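Local atomic coordinates of ArtJ (Geobacillus stearothermophilus, PDB entry 2PVU), a protein that binds arginine, lysine or histidine and probably delivers these basic amino acids to its cognate ATP-binding cassette transporter, Art(MP)2. Residues L70-L80 / L236-V247; E126-K134 / D191-A200. All blocks are in the same frame, centred on the assembly; numbering follows the deposited sequence.

Contact 1. Residues L70-L80 / L236-V247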
loop_
_atom_site.group_PDB
_atom_site.type_symbol
_atom_site.label_atom_id
_atom_site.label_comp_id
_atom_site.label_asym_id
_atom_site.label_seq_id
_atom_site.Cartn_x
_atom_site.Cartn_y
_atom_site.Cartn_z
ATOM N N LEU A 70 12.892 1.001 2.436
ATOM C CA LEU A 70 13.213 0.126 1.322
ATOM C C LEU A 70 13.614 0.950 0.108
ATOM O O LEU A 70 14.623 0.661 -0.536
ATOM C CB LEU A 70 12.050 -0.820 0.996
ATOM C CG LEU A 70 12.269 -1.713 -0.225
ATOM C CD1 LEU A 70 13.418 -2.722 -0.028
ATOM C CD2 LEU A 70 11.003 -2.446 -0.544
ATOM N N LEU A 71 12.853 2.003 -0.205
ATOM C CA LEU A 71 13.213 2.885 -1.333
ATOM C C LEU A 71 14.650 3.434 -1.209
ATOM O O LEU A 71 15.407 3.413 -2.162
ATOM C CB LEU A 71 12.185 4.031 -1.476
ATOM C CG LEU A 71 12.432 5.037 -2.622
ATOM C CD1 LEU A 71 12.162 4.416 -3.981
ATOM C CD2 LEU A 71 11.578 6.292 -2.378
ATOM N N ASP A 72 15.033 3.881 -0.029
ATOM C CA ASP A 72 16.385 4.407 0.149
ATOM C C ASP A 72 17.458 3.366 -0.124
ATOM O O ASP A 72 18.467 3.653 -0.770
ATOM C CB ASP A 72 16.553 4.932 1.568
ATOM C CG ASP A 72 17.779 5.793 1.688
ATOM O OD1 ASP A 72 17.876 6.771 0.901
ATOM O OD2 ASP A 72 18.650 5.463 2.517
ATOM N N ALA A 73 17.266 2.163 0.400
ATOM C CA ALA A 73 18.192 1.046 0.097
ATOM C C ALA A 73 18.250 0.748 -1.398
ATOM O O ALA A 73 19.331 0.565 -2.000
ATOM C CB ALA A 73 17.732 -0.187 0.824
ATOM N N VAL A 74 17.073 0.655 -1.997
ATOM C CA VAL A 74 17.000 0.333 -3.408
ATOM C C VAL A 74 17.677 1.414 -4.287
ATOM O O VAL A 74 18.530 1.091 -5.112
ATOM C CB VAL A 74 15.527 0.057 -3.802
ATOM C CG1 VAL A 74 15.353 0.090 -5.276
ATOM C CG2 VAL A 74 15.077 -1.331 -3.216
ATOM N N MET A 75 17.286 2.681 -4.135
ATOM C CA MET A 75 17.881 3.746 -4.937
ATOM C C MET A 75 19.380 3.931 -4.696
ATOM O O MET A 75 20.121 4.263 -5.621
ATOM C CB MET A 75 17.137 5.059 -4.704
ATOM C CG MET A 75 15.615 4.961 -5.058
ATOM S SD MET A 75 15.178 4.446 -6.744
ATOM C CE MET A 75 15.129 6.078 -7.484
ATOM N N LYS A 76 19.843 3.677 -3.482
ATOM C CA LYS A 76 21.279 3.711 -3.213
ATOM C C LYS A 76 22.021 2.581 -3.940
ATOM O O LYS A 76 23.083 2.819 -4.543
ATOM C CB LYS A 76 21.565 3.738 -1.704
ATOM C CG LYS A 76 21.298 5.124 -1.100
ATOM C CD LYS A 76 21.448 5.206 0.407
ATOM C CE LYS A 76 21.396 6.674 0.860
ATOM N NZ LYS A 76 21.132 6.826 2.324
ATOM N N ALA A 77 21.447 1.378 -3.912
ATOM C CA ALA A 77 22.019 0.223 -4.619
ATOM C C ALA A 77 22.007 0.475 -6.131
ATOM O O ALA A 77 22.903 0.022 -6.858
ATOM C CB ALA A 77 21.259 -1.067 -4.257
ATOM N N ALA A 78 21.013 1.237 -6.592
ATOM C CA ALA A 78 20.842 1.532 -8.011
ATOM C C ALA A 78 21.709 2.703 -8.510
ATOM O O ALA A 78 21.782 2.938 -9.722
ATOM C CB ALA A 78 19.366 1.808 -8.307
ATOM N N GLY A 79 22.365 3.399 -7.576
ATOM C CA GLY A 79 23.177 4.586 -7.857
ATOM C C GLY A 79 22.348 5.758 -8.357
ATOM O O GLY A 79 22.844 6.567 -9.143
ATOM N N LEU A 80 21.088 5.839 -7.899
ATOM C CA LEU A 80 20.140 6.874 -8.331
ATOM C C LEU A 80 19.833 7.891 -7.245
ATOM O O LEU A 80 19.298 7.540 -6.192
ATOM C CB LEU A 80 18.832 6.230 -8.799
ATOM C CG LEU A 80 18.886 5.233 -9.958
ATOM C CD1 LEU A 80 17.537 4.541 -10.121
ATOM C CD2 LEU A 80 19.282 5.962 -11.239
ATOM N N LEU A 236 13.922 3.377 -15.714
ATOM C CA LEU A 236 14.359 3.089 -14.330
ATOM C C LEU A 236 14.060 1.660 -13.863
ATOM O O LEU A 236 14.687 1.199 -12.928
ATOM C CB LEU A 236 13.719 4.049 -13.312
ATOM C CG LEU A 236 14.024 5.539 -13.481
ATOM C CD1 LEU A 236 13.169 6.382 -12.500
ATOM C CD2 LEU A 236 15.528 5.839 -13.330
ATOM N N LYS A 237 13.118 0.965 -14.497
ATOM C CA LYS A 237 12.613 -0.321 -13.962
ATOM C C LYS A 237 13.741 -1.353 -13.831
ATOM O O LYS A 237 13.844 -2.037 -12.814
ATOM C CB LYS A 237 11.530 -0.911 -14.904
ATOM C CG LYS A 237 10.975 -2.272 -14.426
ATOM C CD LYS A 237 9.825 -2.806 -15.317
ATOM C CE LYS A 237 9.689 -4.393 -15.212
ATOM N NZ LYS A 237 9.793 -5.088 -13.803
ATOM N N ALA A 238 14.577 -1.458 -14.863
ATOM C CA ALA A 238 15.633 -2.473 -14.865
ATOM C C ALA A 238 16.615 -2.260 -13.689
ATOM O O ALA A 238 16.983 -3.215 -13.005
ATOM C CB ALA A 238 16.379 -2.526 -16.259
ATOM N N LYS A 239 17.043 -1.016 -13.485
ATOM C CA LYS A 239 17.944 -0.634 -12.391
ATOM C C LYS A 239 17.323 -0.898 -11.028
ATOM O O LYS A 239 17.990 -1.399 -10.114
ATOM C CB LYS A 239 18.343 0.844 -12.510
ATOM C CG LYS A 239 19.487 1.044 -13.493
ATOM C CD LYS A 239 19.946 2.516 -13.532
ATOM C CE LYS A 239 21.107 2.664 -14.457
ATOM N NZ LYS A 239 21.690 4.070 -14.476
ATOM N N VAL A 240 16.040 -0.581 -10.893
ATOM C CA VAL A 240 15.334 -0.803 -9.640
ATOM C C VAL A 240 15.200 -2.328 -9.404
ATOM O O VAL A 240 15.428 -2.781 -8.289
ATOM C CB VAL A 240 13.971 -0.051 -9.585
ATOM C CG1 VAL A 240 13.097 -0.538 -8.393
ATOM C CG2 VAL A 240 14.195 1.478 -9.458
ATOM N N ASP A 241 14.840 -3.110 -10.432
ATOM C CA ASP A 241 14.767 -4.586 -10.269
ATOM C C ASP A 241 16.093 -5.203 -9.823
ATOM O O ASP A 241 16.131 -6.063 -8.940
ATOM C CB ASP A 241 14.260 -5.268 -11.569
ATOM C CG ASP A 241 12.778 -5.112 -11.758
ATOM O OD1 ASP A 241 12.114 -4.776 -10.755
ATOM O OD2 ASP A 241 12.265 -5.359 -12.896
ATOM N N GLU A 242 17.200 -4.755 -10.421
ATOM C CA GLU A 242 18.507 -5.288 -10.042
ATOM C C GLU A 242 18.849 -4.840 -8.605
ATOM O O GLU A 242 19.385 -5.638 -7.818
ATOM C CB GLU A 242 19.593 -4.847 -11.046
ATOM C CG GLU A 242 21.033 -5.215 -10.655
ATOM C CD GLU A 242 21.291 -6.721 -10.638
ATOM O OE1 GLU A 242 20.453 -7.507 -11.153
ATOM O OE2 GLU A 242 22.372 -7.121 -10.121
ATOM N N ALA A 243 18.538 -3.588 -8.270
ATOM C CA ALA A 243 18.851 -3.056 -6.934
ATOM C C ALA A 243 18.046 -3.788 -5.860
ATOM O O ALA A 243 18.553 -4.076 -4.752
ATOM C CB ALA A 243 18.540 -1.590 -6.877
ATOM N N LEU A 244 16.761 -4.016 -6.143
ATOM C CA LEU A 244 15.930 -4.760 -5.193
ATOM C C LEU A 244 16.516 -6.167 -4.917
ATOM O O LEU A 244 16.554 -6.617 -3.759
ATOM C CB LEU A 244 14.497 -4.885 -5.738
ATOM C CG LEU A 244 13.465 -5.703 -4.928
ATOM C CD1 LEU A 244 13.264 -5.186 -3.499
ATOM C CD2 LEU A 244 12.104 -5.742 -5.645
ATOM N N LYS A 245 16.964 -6.840 -5.979
ATOM C CA LYS A 245 17.650 -8.144 -5.875
ATOM C C LYS A 245 18.838 -8.043 -4.966
ATOM O O LYS A 245 19.036 -8.894 -4.099
ATOM C CB LYS A 245 18.091 -8.662 -7.269
ATOM C CG LYS A 245 16.934 -9.242 -8.018
ATOM C CD LYS A 245 17.306 -9.743 -9.387
ATOM C CE LYS A 245 16.027 -10.095 -10.186
ATOM N NZ LYS A 245 16.350 -10.400 -11.627
ATOM N N ASN A 246 19.632 -7.002 -5.191
ATOM C CA ASN A 246 20.839 -6.749 -4.397
ATOM C C ASN A 246 20.501 -6.485 -2.922
ATOM O O ASN A 246 21.104 -7.081 -2.027
ATOM C CB ASN A 246 21.662 -5.633 -5.038
ATOM C CG ASN A 246 22.339 -6.075 -6.385
ATOM O OD1 ASN A 246 22.743 -5.229 -7.216
ATOM N ND2 ASN A 246 22.465 -7.400 -6.595
ATOM N N VAL A 247 19.497 -5.639 -2.680
ATOM C CA VAL A 247 18.963 -5.388 -1.319
ATOM C C VAL A 247 18.435 -6.643 -0.600
ATOM O O VAL A 247 18.691 -6.839 0.601
ATOM C CB VAL A 247 17.917 -4.236 -1.325
ATOM C CG1 VAL A 247 17.171 -4.109 0.040
ATOM C CG2 VAL A 247 18.629 -2.918 -1.661
HETATM O O HOH W 1 22.150 -2.323 -8.029
#
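V74 and V247 meet through the same first torsion: each keeps CG1 opposite its backbone N (chi1 165° and 171°), which places CG2 beside that N and spreads the two methyls of each residue over the partner helix. CG1 of V74 rests 3.9 Å from CG1 of V240, the two side chains meeting at about a right angle, and it touches the methyl of A243 as well, while its CG2 reaches CA of L244. V74 is thus a knob in the hole formed by V240, A243, L244 and V247, and V247 returns the fit among L70, A73, V74 and A77, its CG2 3.8 Å from CB of A73. Were V74 shortened to an alanine, both methyls would go, and a gap beside V240 and L244 would probably result, with V247 less firmly wedged. This is knobs-into-holes packing between helices 66-78 and 237-249, on the lobe of the solute-binding fold that carries the parallel sheet; the short segments cross at 111° with axes 8.1 Å apart. Small methyls at A77, A78 and A243 let the backbones come this near, CA of A77 lying 5.1 Å from CA of A243. Beyond A78 a Schellman motif ends the first helix, with G79 accepting the positive phi, and the chain turns so that L80 CD1 meets L236 CD2 at 4.0 Å. On the solvent side a water donates to A77 O and, at 3.1 Å, to N246 OD1, a polar bridge at the edge of the apolar seam.

Contact 2. Residues E126-K134 / D191-A200. With LYS (lysine), chain E; SO4 (sulfate ion), chain C.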
loop_
_atom_site.group_PDB
_atom_site.type_symbol
_atom_site.label_atom_id
_atom_site.label_comp_id
_atom_site.label_asym_id
_atom_site.label_seq_id
_atom_site.Cartn_x
_atom_site.Cartn_y
_atom_site.Cartn_z
ATOM N N GLU A 126 4.139 -9.261 0.146
ATOM C CA GLU A 126 2.868 -9.947 -0.122
ATOM C C GLU A 126 1.868 -9.534 0.938
ATOM O O GLU A 126 2.210 -9.397 2.141
ATOM C CB GLU A 126 2.988 -11.480 -0.176
ATOM C CG GLU A 126 1.680 -12.157 -0.698
ATOM C CD GLU A 126 1.704 -13.699 -0.686
ATOM O OE1 GLU A 126 2.702 -14.286 -0.246
ATOM O OE2 GLU A 126 0.710 -14.317 -1.139
ATOM N N ALA A 127 0.642 -9.320 0.491
ATOM C CA ALA A 127 -0.416 -8.786 1.358
ATOM C C ALA A 127 -1.781 -9.370 0.984
ATOM O O ALA A 127 -1.901 -10.111 0.015
ATOM C CB ALA A 127 -0.440 -7.234 1.208
ATOM N N THR A 128 -2.814 -8.993 1.758
ATOM C CA THR A 128 -4.161 -9.350 1.391
ATOM C C THR A 128 -5.077 -8.267 1.981
ATOM O O THR A 128 -4.707 -7.596 2.932
ATOM C CB THR A 128 -4.564 -10.754 1.945
ATOM O OG1 THR A 128 -5.903 -11.048 1.548
ATOM C CG2 THR A 128 -4.471 -10.798 3.470
ATOM N N GLN A 129 -6.246 -8.114 1.395
ATOM C CA GLN A 129 -7.265 -7.265 2.008
ATOM C C GLN A 129 -7.794 -7.999 3.249
ATOM O O GLN A 129 -7.831 -9.237 3.292
ATOM C CB GLN A 129 -8.432 -7.007 1.049
ATOM C CG GLN A 129 -8.091 -6.204 -0.155
ATOM C CD GLN A 129 -7.338 -4.920 0.205
ATOM O OE1 GLN A 129 -7.906 -3.952 0.749
ATOM N NE2 GLN A 129 -6.067 -4.917 -0.085
ATOM N N VAL A 130 -8.244 -7.212 4.221
ATOM C CA VAL A 130 -8.909 -7.757 5.398
ATOM C C VAL A 130 -10.053 -6.818 5.696
ATOM O O VAL A 130 -10.125 -5.739 5.137
ATOM C CB VAL A 130 -7.930 -7.820 6.616
ATOM C CG1 VAL A 130 -6.744 -8.806 6.377
ATOM C CG2 VAL A 130 -7.431 -6.463 6.943
ATOM N N ILE A 131 -10.890 -7.198 6.652
ATOM C CA ILE A 131 -11.971 -6.331 7.118
ATOM C C ILE A 131 -11.618 -5.763 8.482
ATOM O O ILE A 131 -11.204 -6.488 9.400
ATOM C CB ILE A 131 -13.270 -7.129 7.220
ATOM C CG1 ILE A 131 -13.624 -7.710 5.863
ATOM C CG2 ILE A 131 -14.472 -6.267 7.751
ATOM C CD1 ILE A 131 -14.514 -8.961 5.965
ATOM N N LEU A 132 -11.777 -4.458 8.613
ATOM C CA LEU A 132 -11.572 -3.791 9.876
ATOM C C LEU A 132 -12.956 -3.353 10.403
ATOM O O LEU A 132 -13.710 -2.717 9.690
ATOM C CB LEU A 132 -10.663 -2.570 9.665
ATOM C CG LEU A 132 -10.270 -1.739 10.879
ATOM C CD1 LEU A 132 -9.337 -2.480 11.829
ATOM C CD2 LEU A 132 -9.602 -0.483 10.385
ATOM N N VAL A 133 -13.259 -3.705 11.639
ATOM C CA VAL A 133 -14.565 -3.411 12.258
ATOM C C VAL A 133 -14.367 -3.015 13.723
ATOM O O VAL A 133 -13.303 -3.229 14.298
ATOM C CB VAL A 133 -15.536 -4.645 12.220
ATOM C CG1 VAL A 133 -16.035 -4.944 10.791
ATOM C CG2 VAL A 133 -14.918 -5.905 12.886
ATOM N N LYS A 134 -15.398 -2.431 14.328
ATOM C CA LYS A 134 -15.381 -2.230 15.764
ATOM C C LYS A 134 -15.578 -3.571 16.456
ATOM O O LYS A 134 -16.270 -4.452 15.939
ATOM C CB LYS A 134 -16.492 -1.273 16.175
ATOM C CG LYS A 134 -16.263 0.143 15.693
ATOM C CD LYS A 134 -17.327 1.072 16.261
ATOM C CE LYS A 134 -16.999 2.516 15.856
ATOM N NZ LYS A 134 -17.959 3.546 16.388
ATOM N N ASP A 191 -19.795 0.864 8.531
ATOM C CA ASP A 191 -19.909 -0.366 9.355
ATOM C C ASP A 191 -18.609 -1.192 9.342
ATOM O O ASP A 191 -18.371 -2.007 10.240
ATOM C CB ASP A 191 -21.030 -1.252 8.822
ATOM C CG ASP A 191 -22.385 -0.591 8.885
ATOM O OD1 ASP A 191 -22.675 0.050 9.911
ATOM O OD2 ASP A 191 -23.163 -0.723 7.916
ATOM N N ALA A 192 -17.772 -0.974 8.333
ATOM C CA ALA A 192 -16.565 -1.766 8.134
ATOM C C ALA A 192 -15.696 -1.030 7.135
ATOM O O ALA A 192 -16.206 -0.250 6.301
ATOM C CB ALA A 192 -16.933 -3.143 7.559
ATOM N N VAL A 193 -14.392 -1.312 7.204
ATOM C CA VAL A 193 -13.407 -0.808 6.225
ATOM C C VAL A 193 -12.686 -2.017 5.622
ATOM O O VAL A 193 -12.370 -3.016 6.345
ATOM C CB VAL A 193 -12.414 0.183 6.907
ATOM C CG1 VAL A 193 -11.128 0.441 5.998
ATOM C CG2 VAL A 193 -13.133 1.517 7.192
ATOM N N ILE A 194 -12.465 -1.992 4.308
ATOM C CA ILE A 194 -11.632 -3.045 3.706
ATOM C C ILE A 194 -10.326 -2.365 3.327
ATOM O O ILE A 194 -10.313 -1.374 2.570
ATOM C CB ILE A 194 -12.294 -3.726 2.502
ATOM C CG1 ILE A 194 -13.592 -4.436 2.952
ATOM C CG2 ILE A 194 -11.327 -4.753 1.848
ATOM C CD1 ILE A 194 -14.428 -5.006 1.783
ATOM N N THR A 195 -9.245 -2.878 3.890
ATOM C CA THR A 195 -7.899 -2.348 3.610
ATOM C C THR A 195 -6.843 -3.443 3.742
ATOM O O THR A 195 -7.175 -4.580 4.011
ATOM C CB THR A 195 -7.564 -1.112 4.485
ATOM O OG1 THR A 195 -6.394 -0.449 3.951
ATOM C CG2 THR A 195 -7.356 -1.507 5.955
ATOM N N ASP A 196 -5.568 -3.060 3.617
ATOM C CA ASP A 196 -4.476 -4.045 3.552
ATOM C C ASP A 196 -4.163 -4.582 4.928
ATOM O O ASP A 196 -4.222 -3.833 5.916
ATOM C CB ASP A 196 -3.226 -3.395 2.932
ATOM C CG ASP A 196 -3.393 -3.059 1.449
ATOM O OD1 ASP A 196 -4.503 -2.699 1.047
ATOM O OD2 ASP A 196 -2.412 -3.115 0.669
ATOM N N ASN A 197 -3.785 -5.866 4.976
ATOM C CA ASN A 197 -3.594 -6.562 6.239
ATOM C C ASN A 197 -2.617 -5.866 7.193
ATOM O O ASN A 197 -2.924 -5.777 8.377
ATOM C CB ASN A 197 -3.197 -8.042 6.042
ATOM C CG ASN A 197 -1.847 -8.190 5.364
ATOM O OD1 ASN A 197 -1.663 -7.757 4.236
ATOM N ND2 ASN A 197 -0.895 -8.775 6.067
ATOM N N ALA A 198 -1.446 -5.418 6.705
ATOM C CA ALA A 198 -0.439 -4.872 7.668
ATOM C C ALA A 198 -0.884 -3.523 8.188
ATOM O O ALA A 198 -0.558 -3.140 9.316
ATOM C CB ALA A 198 0.964 -4.774 7.000
ATOM N N VAL A 199 -1.653 -2.797 7.366
ATOM C CA VAL A 199 -2.180 -1.492 7.752
ATOM C C VAL A 199 -3.259 -1.665 8.829
ATOM O O VAL A 199 -3.210 -1.021 9.880
ATOM C CB VAL A 199 -2.730 -0.723 6.548
ATOM C CG1 VAL A 199 -3.446 0.543 7.010
ATOM C CG2 VAL A 199 -1.556 -0.379 5.601
ATOM N N ALA A 200 -4.212 -2.554 8.592
ATOM C CA ALA A 200 -5.248 -2.842 9.619
ATOM C C ALA A 200 -4.639 -3.383 10.911
ATOM O O ALA A 200 -4.953 -2.928 12.010
ATOM C CB ALA A 200 -6.291 -3.820 9.081
HETATM N N LYS E . -2.527 -2.226 -1.962
HETATM C CA LYS E . -3.848 -1.582 -2.269
HETATM C C LYS E . -3.836 -1.062 -3.713
HETATM O O LYS E . -4.856 -0.620 -4.219
HETATM C CB LYS E . -4.103 -0.418 -1.318
HETATM C CG LYS E . -2.991 0.656 -1.408
HETATM C CD LYS E . -3.474 2.014 -0.855
HETATM C CE LYS E . -2.270 2.862 -0.471
HETATM N NZ LYS E . -2.705 4.313 -0.097
HETATM O OXT LYS E . -2.785 -1.061 -4.390
HETATM S S SO4 C . 6.618 -10.921 3.385
HETATM O O1 SO4 C . 6.999 -9.813 4.247
HETATM O O2 SO4 C . 5.161 -10.661 3.113
HETATM O O3 SO4 C . 6.884 -12.163 4.161
HETATM O O4 SO4 C . 7.447 -10.857 2.147
HETATM O O HOH W 2 1.838 -9.373 4.933
HETATM O O HOH W 3 -18.030 -1.742 12.871
#
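Strands 129-134 and 192-196 run antiparallel, V130 with T195 and L132 with V193 forming hydrogen-bonded pairs and I131 with I194 a non-hydrogen-bonded one; the bond from L132 N to V193 O is 2.8 Å long and nearly straight at 174°. The beta-branched residues suit extended backbone, and their apolar groups pack on both faces: I131 CG2 lies 4.0 Å from A192 CB, and on the other face V130 CG2 lies 3.6 Å from A200 CB, where the small alanine lets helix 197-206 lie close to the strand. L132, on that same face, packs on I182 and L185 of helix 178-186. Opposite T128 the second segment turns from strand into helix at N197. N197 N gives its hydrogen to T128 O, and N197 OD1 receives T128 N at 3.0 Å from above its carbonyl plane. With N197 CG set between backbone N and carbonyl carbon (chi1 64°), the amide turns back to the strand, and its ND2 reaches E126 O through a water. Q129 bends at chi2 to bring NE2 to D196 OD1, 2.9 Å away. The bond lies near the amide plane but meets the carboxylate from above, the two planes being 82° apart; E224 OE2 is a further partner of that NE2. D196 OD2 is held by Y226 OH and receives the alpha-amino N of the bound lysine at 2.8 Å. A carboxylate suits an amino group that is probably protonated, and second-shell Q129 probably helps fix the rotation of the D196 carboxylate. D196, where strand 192-196 gives way to a helix, thus belongs to the amino acid pocket of a family 3 solute-binding protein.

After strand 44-48 and the hairpin 57-64 the chain forms helix 66-78, half of contact 1, packed beside the parallel sheet that includes strands 44-48 and 82-86. It then passes into the mixed sheet, where strand 125-134 supplies one side of contact 2; 56 residues later 191-200 returns to pair with it and closes the inner loop. The chain goes on through strand 224-231 before helix 237-249 comes back to helix 66-78, closing the outer loop, within which contact 2 is nested. The contacts lie on opposite sides of the chain's centre, their own centres about 29 Å apart: contact 1 joins helices far apart in sequence within one lobe, contact 2 pairs two strands of the other, next to the bound lysine.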